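Local coordinates for protein methionine-R-sulfoxide reductase (Neisseria meningitidis, PDB 3MMH) that catalyses the reduction of free methionine-R-sulfoxide to methionine, using a GAF-type domain whose pocket holds the substrate, at residues A[20-25]-A[41-46]; A[54-59]-A[65-70]; A[82-87]-A[95-100]. All blocks are in the same frame, centred on the assembly; numbering follows the deposited sequence. Where two conformers were deposited one is given.

The three contacts follow one another along the chain and run from the helical side of the GAF domain to its substrate pocket. Contact 1 pairs helices 11-27 and 32-47, and contact 2 is the hairpin of strands 51-58 and 63-70; their centres are about 18 Å apart, yet they touch where A41 and K44 meet Q70. Contact 3 sets helix 83-91 against edge strand 95-97, its centre about 24 Å from that of contact 1, on the opposite side of the chain's centre. Contacts 2 and 3, about 16 Å apart between centres, share the methionine sulfoxide: Y55 meets its sulfur end, while V84 and C85 hold its carboxylate.

Contact 1 of 3, residues A[20-25]-A[41-46]; sequences PQIESV and AVLKEA
I22 and V42 meet at the heart of a helix-helix contact between 20-25 and 41-46, part of the helical layer that a GAF domain lays against one side of its sheet. Polar groups do their bonding elsewhere: the Q21 amide gives a hydrogen bond to H5 O, and K44 NZ reaches W49 O.

Around the contact the helices are tied into the rest of the fold. I22 and L43 both lean on L152 of the long helix 143-165, so three helices share one buried seam, and V42 also packs on V18. V25 and V42 touch L73 of the second subunit, which places this seam beside the dimer interface.

The packing between the two segments is wholly apolar and small. The side chains of I22 and V42 run alongside each other with opposite sense, CG1 of I22 lying 3.6 Å from CG1 of V42. On V42 this is the branch that runs anti to the backbone N (chi1 177°), while on I22 the ethyl arm starts beside its own N (chi1 -62°) and extends straight through chi2 (174°), which carries CD1 on toward the other helix. The backbones stay 7.1 Å apart at the CA atoms of I22 and V42, a gap bridged by these branched chains. L43 adds the remaining apolar touch, lying roughly perpendicular to I22, with its CD2 4.1 Å from I22 CD1.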
loop_
_atom_site.group_PDB
_atom_site.type_symbol
_atom_site.label_atom_id
_atom_site.label_comp_id
_atom_site.label_asym_id
_atom_site.label_seq_id
_atom_site.Cartn_x
_atom_site.Cartn_y
_atom_site.Cartn_z
ATOM N N PRO A 20 18.494 8.238 1.052
ATOM C CA PRO A 20 19.274 7.479 2.010
ATOM C C PRO A 20 18.392 6.999 3.127
ATOM O O PRO A 20 18.667 5.931 3.712
ATOM C CB PRO A 20 20.321 8.495 2.502
ATOM C CG PRO A 20 20.376 9.510 1.384
ATOM C CD PRO A 20 19.045 9.575 0.819
ATOM N N GLN A 21 17.335 7.698 3.502
ATOM C CA GLN A 21 16.424 7.257 4.498
ATOM C C GLN A 21 15.621 6.047 4.047
ATOM O O GLN A 21 15.469 5.095 4.801
ATOM C CB GLN A 21 15.504 8.370 4.924
ATOM C CG GLN A 21 16.251 9.513 5.630
ATOM C CD GLN A 21 15.372 10.637 6.074
ATOM O OE1 GLN A 21 14.599 10.455 7.043
ATOM N NE2 GLN A 21 15.386 11.719 5.392
ATOM N N ILE A 22 15.155 6.062 2.815
ATOM C CA ILE A 22 14.502 4.882 2.246
ATOM C C ILE A 22 15.473 3.686 2.259
ATOM O O ILE A 22 15.094 2.596 2.640
ATOM C CB ILE A 22 13.931 5.080 0.831
ATOM C CG1 ILE A 22 12.842 6.163 0.831
ATOM C CG2 ILE A 22 13.391 3.729 0.277
ATOM C CD1 ILE A 22 12.304 6.542 -0.483
ATOM N N GLU A 23 16.714 3.926 1.811
ATOM C CA GLU A 23 17.669 2.828 1.785
ATOM C C GLU A 23 17.795 2.220 3.188
ATOM O O GLU A 23 17.898 0.973 3.288
ATOM C CB GLU A 23 19.040 3.326 1.271
ATOM C CG GLU A 23 19.992 2.194 0.944
ATOM C CD GLU A 23 21.342 2.632 0.501
ATOM O OE1 GLU A 23 21.809 3.739 0.941
ATOM O OE2 GLU A 23 22.065 1.853 -0.123
ATOM N N SER A 24 17.882 3.028 4.209
ATOM C CA SER A 24 18.007 2.563 5.590
ATOM C C SER A 24 16.799 1.764 6.020
ATOM O O SER A 24 16.910 0.695 6.635
ATOM C CB SER A 24 18.094 3.765 6.534
ATOM O OG SER A 24 18.101 3.268 7.881
ATOM N N VAL A 25 15.597 2.285 5.710
ATOM C CA VAL A 25 14.365 1.641 6.118
ATOM C C VAL A 25 14.247 0.251 5.447
ATOM O O VAL A 25 13.958 -0.736 6.148
ATOM C CB VAL A 25 13.176 2.538 5.736
ATOM C CG1 VAL A 25 11.895 1.807 5.762
ATOM C CG2 VAL A 25 13.081 3.815 6.597
ATOM N N ALA A 41 4.987 4.671 1.064
ATOM C CA ALA A 41 4.655 5.587 2.130
ATOM C C ALA A 41 5.597 6.731 2.271
ATOM O O ALA A 41 5.188 7.885 2.547
ATOM C CB ALA A 41 4.594 4.810 3.480
ATOM N N VAL A 42 6.903 6.465 2.178
ATOM C CA VAL A 42 7.906 7.537 2.289
ATOM C C VAL A 42 7.767 8.539 1.127
ATOM O O VAL A 42 7.757 9.759 1.339
ATOM C CB VAL A 42 9.313 7.024 2.413
ATOM C CG1 VAL A 42 10.297 8.187 2.454
ATOM C CG2 VAL A 42 9.496 6.210 3.658
ATOM N N LEU A 43 7.618 7.988 -0.084
ATOM C CA LEU A 43 7.468 8.885 -1.230
ATOM C C LEU A 43 6.200 9.728 -1.152
ATOM O O LEU A 43 6.204 10.921 -1.446
ATOM C CB LEU A 43 7.519 8.096 -2.515
ATOM C CG LEU A 43 8.854 7.444 -2.874
ATOM C CD1 LEU A 43 8.655 6.502 -4.069
ATOM C CD2 LEU A 43 9.935 8.484 -3.154
ATOM N N LYS A 44 5.086 9.088 -0.727
ATOM C CA LYS A 44 3.840 9.837 -0.602
ATOM C C LYS A 44 3.947 10.942 0.406
ATOM O O LYS A 44 3.508 12.081 0.187
ATOM C CB LYS A 44 2.712 8.897 -0.216
ATOM C CG LYS A 44 1.314 9.492 -0.266
ATOM C CD LYS A 44 0.742 9.669 -1.727
ATOM C CE LYS A 44 -0.711 9.980 -1.811
ATOM N NZ LYS A 44 -1.045 11.355 -1.760
ATOM N N GLU A 45 4.540 10.669 1.573
ATOM C CA GLU A 45 4.676 11.660 2.642
ATOM C C GLU A 45 5.624 12.799 2.159
ATOM O O GLU A 45 5.342 13.982 2.372
ATOM C CB GLU A 45 5.184 11.052 3.966
ATOM C CG GLU A 45 5.235 12.040 5.031
ATOM C CD GLU A 45 5.513 11.563 6.425
ATOM O OE1 GLU A 45 5.821 10.416 6.617
ATOM O OE2 GLU A 45 5.431 12.379 7.375
ATOM N N ALA A 46 6.743 12.459 1.563
ATOM C CA ALA A 46 7.763 13.417 1.201
ATOM C C ALA A 46 7.278 14.314 0.060
ATOM O O ALA A 46 7.419 15.538 0.110
ATOM C CB ALA A 46 9.055 12.708 0.805
#

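Contact 2 of 3, residues A[54-59]-A[65-70]; sequences FYLVDT and VLAPFQ. With SME (methionine sulfoxide), chain C.
The beta hairpin of strands 51-58 and 63-70 supplies one wall of the methionine sulfoxide pocket, through the ring of Y55, which lies against L66 of the partner strand. With CG anti to the backbone N (chi1 -176°) and chi2 turned to 61°, L66 lays CD1 over one face of that ring, nearer its margin than its centre, in a CH-pi contact 4.0 Å from the Y55 centroid. The nearest ring atom is CZ, 3.7 Å from L66 CD1. Beyond the ring, Y55 OH lies 3.6 Å from CG of the substrate and hydrogen-bonds C75 O, which would help fix the ring's position beside the sulfoxide.

Two reciprocal bonds zip L56 to V65: L56 N gives to V65 O, and V65 N to L56 O at 2.8 Å. Further along, A67 N donates to F54 O at 2.9 Å. F54 N then finds P68 O at 3.0 Å, in a more bent bond (140° at the hydrogen), where the second strand turns its corner.

On the face that carries L56 and V65, L56 CD1 rests 3.8 Å from A67 CB, and D58 CB meets V65 CG2, while the D58 carboxylate turns to S61 OG and R60 N in the connecting turn. F54 packs on L36 of helix 32-47. Y55 and L66 make the antiparallel non-hydrogen-bonded pair and L56 and V65 the hydrogen-bonded one, a hairpin of the antiparallel GAF-domain sheet, here with a substrate-facing tyrosine.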
loop_
_atom_site.group_PDB
_atom_site.type_symbol
_atom_site.label_atom_id
_atom_site.label_comp_id
_atom_site.label_asym_id
_atom_site.label_seq_id
_atom_site.Cartn_x
_atom_site.Cartn_y
_atom_site.Cartn_z
ATOM N N PHE A 54 3.526 0.621 -6.907
ATOM C CA PHE A 54 4.187 -0.424 -7.681
ATOM C C PHE A 54 3.199 -1.319 -8.369
ATOM O O PHE A 54 2.133 -1.632 -7.800
ATOM C CB PHE A 54 5.101 -1.246 -6.788
ATOM C CG PHE A 54 6.198 -0.426 -6.134
ATOM C CD1 PHE A 54 7.374 -0.189 -6.793
ATOM C CD2 PHE A 54 5.977 0.214 -4.916
ATOM C CE1 PHE A 54 8.341 0.608 -6.176
ATOM C CE2 PHE A 54 6.945 0.991 -4.299
ATOM C CZ PHE A 54 8.117 1.204 -4.996
ATOM N N TYR A 55 3.626 -1.839 -9.507
ATOM C CA TYR A 55 3.044 -3.025 -10.125
ATOM C C TYR A 55 4.138 -4.040 -10.316
ATOM O O TYR A 55 5.294 -3.660 -10.587
ATOM C CB TYR A 55 2.424 -2.714 -11.503
ATOM C CG TYR A 55 1.169 -1.921 -11.512
ATOM C CD1 TYR A 55 -0.059 -2.554 -11.776
ATOM C CD2 TYR A 55 1.139 -0.520 -11.307
ATOM C CE1 TYR A 55 -1.220 -1.859 -11.765
ATOM C CE2 TYR A 55 -0.040 0.194 -11.300
ATOM C CZ TYR A 55 -1.255 -0.480 -11.511
ATOM O OH TYR A 55 -2.433 0.216 -11.479
ATOM N N LEU A 56 3.815 -5.301 -10.226
ATOM C CA LEU A 56 4.789 -6.405 -10.312
ATOM C C LEU A 56 4.421 -7.333 -11.465
ATOM O O LEU A 56 3.232 -7.590 -11.704
ATOM C CB LEU A 56 4.903 -7.187 -8.991
ATOM C CG LEU A 56 5.428 -6.352 -7.823
ATOM C CD1 LEU A 56 5.315 -7.164 -6.518
ATOM C CD2 LEU A 56 6.824 -5.767 -8.065
ATOM N N VAL A 57 5.412 -7.820 -12.179
ATOM C CA VAL A 57 5.165 -8.699 -13.307
ATOM C C VAL A 57 4.635 -10.068 -12.835
ATOM O O VAL A 57 5.260 -10.697 -11.976
ATOM C CB VAL A 57 6.451 -8.868 -14.160
ATOM C CG1 VAL A 57 6.265 -9.982 -15.184
ATOM C CG2 VAL A 57 6.842 -7.551 -14.799
ATOM N N ASP A 58 3.562 -10.514 -13.461
ATOM C CA ASP A 58 2.995 -11.839 -13.349
ATOM C C ASP A 58 3.337 -12.592 -14.588
ATOM O O ASP A 58 2.740 -12.360 -15.642
ATOM C CB ASP A 58 1.484 -11.802 -13.184
ATOM C CG ASP A 58 0.889 -13.154 -12.979
ATOM O OD1 ASP A 58 1.557 -14.121 -12.657
ATOM O OD2 ASP A 58 -0.315 -13.246 -13.214
ATOM N N THR A 59 4.314 -13.484 -14.506
ATOM C CA THR A 59 4.694 -14.275 -15.666
ATOM C C THR A 59 3.609 -15.267 -16.116
ATOM O O THR A 59 3.545 -15.604 -17.324
ATOM C CB THR A 59 6.008 -14.987 -15.369
ATOM O OG1 THR A 59 5.868 -15.745 -14.159
ATOM C CG2 THR A 59 7.187 -14.015 -15.161
ATOM N N VAL A 65 0.666 -6.539 -12.208
ATOM C CA VAL A 65 -0.336 -6.705 -11.186
ATOM C C VAL A 65 -0.078 -5.698 -10.048
ATOM O O VAL A 65 1.045 -5.571 -9.554
ATOM C CB VAL A 65 -0.240 -8.146 -10.659
ATOM C CG1 VAL A 65 -1.256 -8.405 -9.568
ATOM C CG2 VAL A 65 -0.527 -9.145 -11.832
ATOM N N LEU A 66 -1.095 -4.982 -9.620
ATOM C CA LEU A 66 -1.014 -3.973 -8.631
ATOM C C LEU A 66 -0.436 -4.497 -7.351
ATOM O O LEU A 66 -0.830 -5.554 -6.860
ATOM C CB LEU A 66 -2.421 -3.402 -8.373
ATOM C CG LEU A 66 -2.564 -2.214 -7.397
ATOM C CD1 LEU A 66 -1.778 -1.025 -7.903
ATOM C CD2 LEU A 66 -4.108 -1.976 -7.308
ATOM N N ALA A 67 0.496 -3.766 -6.763
ATOM C CA ALA A 67 1.216 -4.087 -5.541
ATOM C C ALA A 67 0.991 -2.929 -4.568
ATOM O O ALA A 67 0.119 -2.097 -4.798
ATOM C CB ALA A 67 2.639 -4.497 -5.870
ATOM N N PRO A 68 1.816 -2.725 -3.524
ATOM C CA PRO A 68 1.560 -1.577 -2.636
ATOM C C PRO A 68 1.578 -0.234 -3.351
ATOM O O PRO A 68 2.402 -0.013 -4.239
ATOM C CB PRO A 68 2.626 -1.723 -1.584
ATOM C CG PRO A 68 2.873 -3.190 -1.458
ATOM C CD PRO A 68 2.785 -3.662 -2.914
ATOM N N PHE A 69 0.761 0.691 -2.861
ATOM C CA PHE A 69 0.674 2.037 -3.387
ATOM C C PHE A 69 -0.042 2.936 -2.394
ATOM O O PHE A 69 -0.764 2.445 -1.517
ATOM C CB PHE A 69 -0.044 2.072 -4.719
ATOM C CG PHE A 69 -1.575 1.797 -4.624
ATOM C CD1 PHE A 69 -2.060 0.530 -4.636
ATOM C CD2 PHE A 69 -2.414 2.878 -4.509
ATOM C CE1 PHE A 69 -3.432 0.321 -4.574
ATOM C CE2 PHE A 69 -3.817 2.656 -4.458
ATOM C CZ PHE A 69 -4.283 1.387 -4.503
ATOM N N GLN A 70 0.085 4.226 -2.582
ATOM C CA GLN A 70 -0.687 5.246 -1.908
ATOM C C GLN A 70 -1.365 6.116 -2.930
ATOM O O GLN A 70 -0.826 6.393 -3.998
ATOM C CB GLN A 70 0.188 6.035 -0.933
ATOM C CG GLN A 70 0.852 5.171 0.091
ATOM C CD GLN A 70 0.828 5.432 1.508
ATOM O OE1 GLN A 70 1.417 4.687 2.328
ATOM N NE2 GLN A 70 0.188 6.481 1.870
HETATM N N SME C . -1.354 5.459 -15.914
HETATM C CA SME C . -0.816 4.078 -15.892
HETATM C CB SME C . -1.748 3.080 -15.173
HETATM C CG SME C . -1.582 2.997 -13.647
HETATM S S SME C . -2.384 4.301 -12.804
HETATM O OE SME C . -2.296 5.664 -13.296
HETATM C CE SME C . -1.911 3.941 -11.165
HETATM C C SME C . -0.469 3.630 -17.284
HETATM O O SME C . 0.083 2.528 -17.411
HETATM O OXT SME C . -0.721 4.411 -18.280
#

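Contact 3 of 3, residues A[82-87]-A[95-100]; sequences RGVCGQ and VVVGDV. With SME (methionine sulfoxide), chain C.
V84 turns CG1 anti to its backbone N (chi1 -174°), which carries that methyl onto strand 95-97, while CG2 lies on the side of the bound substrate. V97 meets it end-on with the other branch, the CG2 that sits beside its backbone N. V84 CG1 faces both strand residues: it is 3.7 Å from V95 CG1, where the side chains meet at a slant, and 3.9 Å from V97 CG2. The same V97 methyl also touches V84 CG2. V84 packs further on E116 and V118 of strand 115-123, so the helix, running nearly antiparallel to 95-97 (155° between the segment axes), packs on a face of the sheet. Q87 brings its backbone near V95 CG2 and sends its amide to H103 and P104.

In the first turn of this helix the backbone grips the carboxylate of methionine sulfoxide. V84 N donates to OXT of the ligand at 2.8 Å, and C85 N to its O at 2.8 Å in a straighter bond (168° at the hydrogen). Each oxygen thereby has its own N-H, and the helix dipole probably adds to the hold on the negative charge. C85 SG lies 3.5 Å from that O. I107 and E116 bind the ligand as well. The arrangement is carboxylate binding by main-chain N-H groups in the first turn of a helix, here forming one end of the GAF-domain substrate pocket.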
loop_
_atom_site.group_PDB
_atom_site.type_symbol
_atom_site.label_atom_id
_atom_site.label_comp_id
_atom_site.label_asym_id
_atom_site.label_seq_id
_atom_site.Cartn_x
_atom_site.Cartn_y
_atom_site.Cartn_z
ATOM N N ARG A 82 0.946 -2.113 -22.826
ATOM C CA ARG A 82 -0.177 -1.180 -22.795
ATOM C C ARG A 82 0.062 -0.169 -21.676
ATOM O O ARG A 82 0.571 -0.523 -20.584
ATOM C CB ARG A 82 -1.427 -1.974 -22.510
ATOM C CG ARG A 82 -1.817 -3.002 -23.617
ATOM C CD ARG A 82 -2.103 -2.383 -24.966
ATOM N NE ARG A 82 -2.983 -1.208 -24.909
ATOM C CZ ARG A 82 -4.288 -1.296 -25.049
ATOM N NH1 ARG A 82 -4.894 -2.422 -25.170
ATOM N NH2 ARG A 82 -5.034 -0.203 -25.008
ATOM N N GLY A 83 -0.379 1.055 -21.888
ATOM C CA GLY A 83 -0.227 2.105 -20.913
ATOM C C GLY A 83 1.210 2.580 -20.788
ATOM O O GLY A 83 2.106 1.980 -21.316
ATOM N N VAL A 84 1.400 3.661 -20.017
ATOM C CA VAL A 84 2.772 4.078 -19.701
ATOM C C VAL A 84 3.516 2.893 -19.008
ATOM O O VAL A 84 4.690 2.709 -19.229
ATOM C CB VAL A 84 2.756 5.354 -18.864
ATOM C CG1 VAL A 84 4.140 5.898 -18.651
ATOM C CG2 VAL A 84 1.864 6.439 -19.499
ATOM N N CYS A 85 2.825 2.219 -18.090
ATOM C CA CYS A 85 3.459 1.150 -17.344
ATOM C C CYS A 85 3.914 -0.024 -18.247
ATOM O O CYS A 85 5.030 -0.467 -18.141
ATOM C CB CYS A 85 2.577 0.652 -16.255
ATOM S SG CYS A 85 2.344 1.775 -14.839
ATOM N N GLY A 86 2.996 -0.456 -19.127
ATOM C CA GLY A 86 3.351 -1.523 -20.023
ATOM C C GLY A 86 4.359 -1.136 -21.051
ATOM O O GLY A 86 5.152 -1.988 -21.539
ATOM N N GLN A 87 4.356 0.144 -21.475
ATOM C CA GLN A 87 5.405 0.684 -22.328
ATOM C C GLN A 87 6.763 0.721 -21.687
ATOM O O GLN A 87 7.778 0.376 -22.340
ATOM C CB GLN A 87 5.082 2.087 -22.799
ATOM C CG GLN A 87 3.921 2.169 -23.742
ATOM C CD GLN A 87 3.306 3.552 -23.880
ATOM O OE1 GLN A 87 3.830 4.541 -23.365
ATOM N NE2 GLN A 87 2.178 3.596 -24.559
ATOM N N VAL A 95 9.864 5.985 -18.476
ATOM C CA VAL A 95 9.031 6.825 -19.315
ATOM C C VAL A 95 8.531 7.983 -18.455
ATOM O O VAL A 95 7.918 7.754 -17.400
ATOM C CB VAL A 95 7.877 6.042 -19.898
ATOM C CG1 VAL A 95 7.002 6.896 -20.810
ATOM C CG2 VAL A 95 8.287 4.772 -20.678
ATOM N N VAL A 96 8.798 9.199 -18.907
ATOM C CA VAL A 96 8.306 10.456 -18.271
ATOM C C VAL A 96 7.248 11.065 -19.155
ATOM O O VAL A 96 7.516 11.252 -20.357
ATOM C CB VAL A 96 9.441 11.441 -17.974
ATOM C CG1 VAL A 96 8.880 12.715 -17.309
ATOM C CG2 VAL A 96 10.550 10.803 -17.175
ATOM N N VAL A 97 6.096 11.408 -18.566
ATOM C CA VAL A 97 4.958 11.921 -19.309
ATOM C C VAL A 97 4.578 13.275 -18.704
ATOM O O VAL A 97 4.103 13.349 -17.606
ATOM C CB VAL A 97 3.735 10.941 -19.301
ATOM C CG1 VAL A 97 2.593 11.534 -20.051
ATOM C CG2 VAL A 97 4.149 9.575 -19.839
ATOM N N GLY A 98 4.752 14.335 -19.487
ATOM C CA GLY A 98 4.432 15.655 -19.097
ATOM C C GLY A 98 2.966 15.947 -19.093
ATOM O O GLY A 98 2.484 16.764 -18.297
ATOM N N ASP A 99 2.243 15.278 -19.988
ATOM C CA ASP A 99 0.807 15.484 -20.141
ATOM C C ASP A 99 0.142 14.222 -20.686
ATOM O O ASP A 99 0.281 13.891 -21.863
ATOM C CB ASP A 99 0.538 16.661 -21.081
ATOM C CG ASP A 99 -0.943 16.907 -21.297
ATOM O OD1 ASP A 99 -1.760 16.123 -20.771
ATOM O OD2 ASP A 99 -1.289 17.885 -21.991
ATOM N N VAL A 100 -0.581 13.525 -19.816
ATOM C CA VAL A 100 -1.129 12.225 -20.127
ATOM C C VAL A 100 -2.060 12.269 -21.341
ATOM O O VAL A 100 -2.212 11.282 -22.050
ATOM C CB VAL A 100 -1.758 11.498 -18.943
ATOM C CG1 VAL A 100 -0.708 11.282 -17.846
ATOM C CG2 VAL A 100 -3.036 12.186 -18.521
HETATM N N SME C . -1.354 5.459 -15.914
HETATM C CA SME C . -0.816 4.078 -15.892
HETATM C CB SME C . -1.748 3.080 -15.173
HETATM C CG SME C . -1.582 2.997 -13.647
HETATM S S SME C . -2.384 4.301 -12.804
HETATM O OE SME C . -2.296 5.664 -13.296
HETATM C CE SME C . -1.911 3.941 -11.165
HETATM C C SME C . -0.469 3.630 -17.284
HETATM O O SME C . 0.083 2.528 -17.411
HETATM O OXT SME C . -0.721 4.411 -18.280
#